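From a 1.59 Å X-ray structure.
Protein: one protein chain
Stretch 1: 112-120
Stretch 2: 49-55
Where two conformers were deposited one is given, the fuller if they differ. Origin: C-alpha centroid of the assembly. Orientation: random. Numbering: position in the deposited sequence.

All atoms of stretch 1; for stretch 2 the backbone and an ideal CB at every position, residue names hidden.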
# COMPACT_ATOMS: atom_id res chain seq x y z
N VAL A 112 6.08 -13.18 -14.65
CA VAL A 112 7.03 -13.95 -13.83
C VAL A 112 6.26 -14.76 -12.75
O VAL A 112 6.52 -15.94 -12.57
CB VAL A 112 8.08 -13.04 -13.18
CG1 VAL A 112 8.87 -13.76 -12.11
CG2 VAL A 112 9.01 -12.50 -14.24
N TYR A 113 5.33 -14.10 -12.05
CA TYR A 113 4.55 -14.68 -10.96
C TYR A 113 3.14 -15.08 -11.42
O TYR A 113 2.40 -14.26 -12.01
CB TYR A 113 4.40 -13.68 -9.83
CG TYR A 113 5.63 -13.36 -9.01
CD1 TYR A 113 6.64 -12.54 -9.50
CD2 TYR A 113 5.74 -13.81 -7.72
CE1 TYR A 113 7.73 -12.21 -8.70
CE2 TYR A 113 6.80 -13.49 -6.93
CZ TYR A 113 7.81 -12.67 -7.43
OH TYR A 113 8.88 -12.39 -6.61
N HIS A 114 2.75 -16.33 -11.15
CA HIS A 114 1.38 -16.79 -11.33
C HIS A 114 0.82 -17.02 -9.92
O HIS A 114 1.48 -17.64 -9.08
CB HIS A 114 1.31 -18.10 -12.13
CG HIS A 114 1.70 -17.95 -13.57
ND1 HIS A 114 1.50 -18.96 -14.49
CD2 HIS A 114 2.27 -16.93 -14.24
CE1 HIS A 114 1.94 -18.56 -15.67
NE2 HIS A 114 2.41 -17.33 -15.55
N TYR A 115 -0.41 -16.56 -9.68
CA TYR A 115 -0.96 -16.63 -8.33
C TYR A 115 -2.45 -16.31 -8.33
O TYR A 115 -3.01 -15.85 -9.35
CB TYR A 115 -0.24 -15.66 -7.36
CG TYR A 115 -0.29 -14.24 -7.88
CD1 TYR A 115 -1.40 -13.43 -7.60
CD2 TYR A 115 0.71 -13.73 -8.71
CE1 TYR A 115 -1.47 -12.15 -8.09
CE2 TYR A 115 0.63 -12.47 -9.22
CZ TYR A 115 -0.45 -11.68 -8.90
OH TYR A 115 -0.61 -10.41 -9.40
N ARG A 116 -3.07 -16.65 -7.20
CA ARG A 116 -4.43 -16.23 -6.86
C ARG A 116 -4.35 -15.39 -5.58
O ARG A 116 -3.61 -15.72 -4.66
CB ARG A 116 -5.33 -17.45 -6.67
CG ARG A 116 -6.76 -17.22 -6.21
CD ARG A 116 -7.52 -18.59 -6.06
NE ARG A 116 -8.90 -18.42 -5.58
CZ ARG A 116 -10.01 -18.49 -6.33
NH1 ARG A 116 -9.95 -18.71 -7.64
NH2 ARG A 116 -11.21 -18.36 -5.75
N VAL A 117 -5.09 -14.30 -5.53
CA VAL A 117 -5.11 -13.49 -4.32
C VAL A 117 -6.54 -13.17 -3.96
O VAL A 117 -7.32 -12.92 -4.86
CB VAL A 117 -4.24 -12.23 -4.47
CG1 VAL A 117 -4.59 -11.42 -5.77
CG2 VAL A 117 -4.32 -11.32 -3.23
N SER A 118 -6.84 -13.17 -2.66
CA SER A 118 -8.07 -12.69 -2.12
C SER A 118 -7.82 -11.42 -1.31
O SER A 118 -6.79 -11.25 -0.65
CB SER A 118 -8.78 -13.78 -1.29
OG SER A 118 -8.04 -14.06 -0.13
N GLN A 119 -8.78 -10.50 -1.37
CA GLN A 119 -8.76 -9.31 -0.54
C GLN A 119 -10.11 -9.20 0.15
O GLN A 119 -11.12 -9.05 -0.56
CB GLN A 119 -8.49 -8.05 -1.38
CG GLN A 119 -8.06 -6.89 -0.52
CD GLN A 119 -7.72 -5.64 -1.29
OE1 GLN A 119 -7.17 -4.69 -0.72
NE2 GLN A 119 -8.09 -5.60 -2.57
N ALA A 120 -10.11 -9.29 1.49
CA ALA A 120 -11.28 -9.17 2.35
C ALA A 120 -11.30 -7.84 3.09
O ALA A 120 -10.30 -7.36 3.60
CB ALA A 120 -11.33 -10.31 3.36
N UNK A 49 -4.86 1.17 -2.95
CA UNK A 49 -4.77 -0.02 -3.79
C UNK A 49 -3.86 -1.05 -3.17
O UNK A 49 -2.97 -0.69 -2.38
CB UNK A 49 -4.27 0.34 -5.19
N UNK A 50 -4.06 -2.32 -3.51
CA UNK A 50 -3.30 -3.42 -2.93
C UNK A 50 -2.03 -3.61 -3.69
O UNK A 50 -1.92 -3.26 -4.88
CB UNK A 50 -4.11 -4.72 -2.92
N UNK A 51 -1.02 -4.12 -2.97
CA UNK A 51 0.27 -4.43 -3.56
C UNK A 51 0.48 -5.95 -3.49
O UNK A 51 0.62 -6.51 -2.39
CB UNK A 51 1.40 -3.68 -2.85
N UNK A 52 0.45 -6.61 -4.65
CA UNK A 52 0.63 -8.07 -4.74
C UNK A 52 1.07 -8.39 -6.17
O UNK A 52 0.49 -7.87 -7.13
CB UNK A 52 -0.65 -8.82 -4.37
N UNK A 53 2.12 -9.22 -6.35
CA UNK A 53 2.75 -10.11 -5.38
C UNK A 53 4.00 -9.56 -4.71
O UNK A 53 4.75 -10.30 -4.07
CB UNK A 53 3.11 -11.43 -6.07
N UNK A 54 4.24 -8.27 -4.84
CA UNK A 54 5.20 -7.54 -4.00
C UNK A 54 4.97 -6.07 -4.18
O UNK A 54 4.15 -5.66 -5.02
CB UNK A 54 6.65 -7.90 -4.34
N UNK A 55 5.61 -5.26 -3.35
CA UNK A 55 5.41 -3.82 -3.40
C UNK A 55 6.60 -3.14 -4.06
O UNK A 55 7.75 -3.63 -3.98
CB UNK A 55 5.19 -3.26 -1.99

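Stretch 1 runs as a strand over most of its length, and its alternate side chains Tyr113, Tyr115, Val117 and Gln119 point toward stretch 2. No hydrogen bond joins the two stretches. The contact is one of packing.

Position 49 points its CB away from stretch 1, and nothing there lies within 5.5 Å of the ideal CB. Stretch 1 sets no limit on the residue. It is Phe49, which makes no contact here.

Position 50 points toward stretch 1. Its ideal CB lies 3.8 Å from OE1 of Gln119. Phi/psi of -86/152° is extended, and this phi is compatible with proline. A compact apolar residue would suit, and a donor able to reach the amide oxygen could also be considered. The deposited residue is Pro50. Its CB packs 3.8 Å from Gln119 OE1, an oxygen whose hydrogen bonding is met elsewhere in the structure.

Position 51 has nothing of stretch 1 near its CB, so many residues would do. It is Leu51, out of reach of stretch 1.

Position 52 points toward stretch 1. The ideal CB is 4.6 Å from CG2 of Val117 and 5.1 Å from CE1 of Tyr115. The surroundings are a methyl and an aromatic ring, and the backbone is extended. Valine, isoleucine or another apolar residue of modest size would suit. It is Val52, with chi1 in p. Its CG1 lies 4.1 Å from Val117 CG1, and its CG2 lies 4.2 Å from Tyr115 CE1.

The ideal CB of position 53 lies nearer the two tyrosines than any other in the stretch. It is 3.9 Å from Tyr113 CD2 and 4.1 Å from Tyr115 CE2. The peptide bond before it is cis, which strongly favours proline, and phi of -97° allows it. A compact apolar ring also suits the space between two aromatic rings. It is Pro53. Its CG sits over one face of Tyr113, 3.7 Å from Tyr113 CG, in a CH-pi contact. Its CB lies over one face of Tyr115, and its CD is 3.7 Å from Tyr115 CE2.

Position 54 points sideways, and its ideal CB has nothing of stretch 1 within 5.5 Å. A short side chain would stop short; a long apolar or aromatic one could turn back toward Tyr113. It is Phe54, with chi1 in p. Its CE2 reaches to 3.8 Å from Tyr113 CE1. The two rings meet obliquely, their planes at 53°.

Position 55 is out of reach of stretch 1. It is Ala55.

Stretch 2 (49-55) FPLVPFA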
# COMPACT_ATOMS: atom_id res chain seq x y z
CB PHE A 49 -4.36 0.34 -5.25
CG PHE A 49 -3.05 1.07 -5.42
CD1 PHE A 49 -1.85 0.38 -5.47
CD2 PHE A 49 -3.02 2.46 -5.71
CE1 PHE A 49 -0.68 0.99 -5.75
CE2 PHE A 49 -1.82 3.10 -5.92
CZ PHE A 49 -0.63 2.36 -5.95
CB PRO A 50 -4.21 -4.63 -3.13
CG PRO A 50 -4.95 -4.31 -4.41
CD PRO A 50 -5.19 -2.81 -4.33
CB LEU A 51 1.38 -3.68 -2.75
CG LEU A 51 1.11 -2.16 -2.53
CD1 LEU A 51 2.18 -1.54 -1.62
CD2 LEU A 51 1.00 -1.40 -3.84
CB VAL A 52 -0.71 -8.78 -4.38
CG1 VAL A 52 -1.89 -8.37 -5.35
CG2 VAL A 52 -0.52 -10.27 -4.43
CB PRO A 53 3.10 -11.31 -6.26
CG PRO A 53 3.51 -10.68 -7.56
CD PRO A 53 2.47 -9.58 -7.73
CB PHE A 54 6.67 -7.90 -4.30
CG PHE A 54 7.07 -7.69 -5.71
CD1 PHE A 54 7.59 -6.49 -6.12
CD2 PHE A 54 7.04 -8.72 -6.62
CE1 PHE A 54 8.00 -6.30 -7.42
CE2 PHE A 54 7.45 -8.55 -7.93
CZ PHE A 54 7.93 -7.33 -8.34
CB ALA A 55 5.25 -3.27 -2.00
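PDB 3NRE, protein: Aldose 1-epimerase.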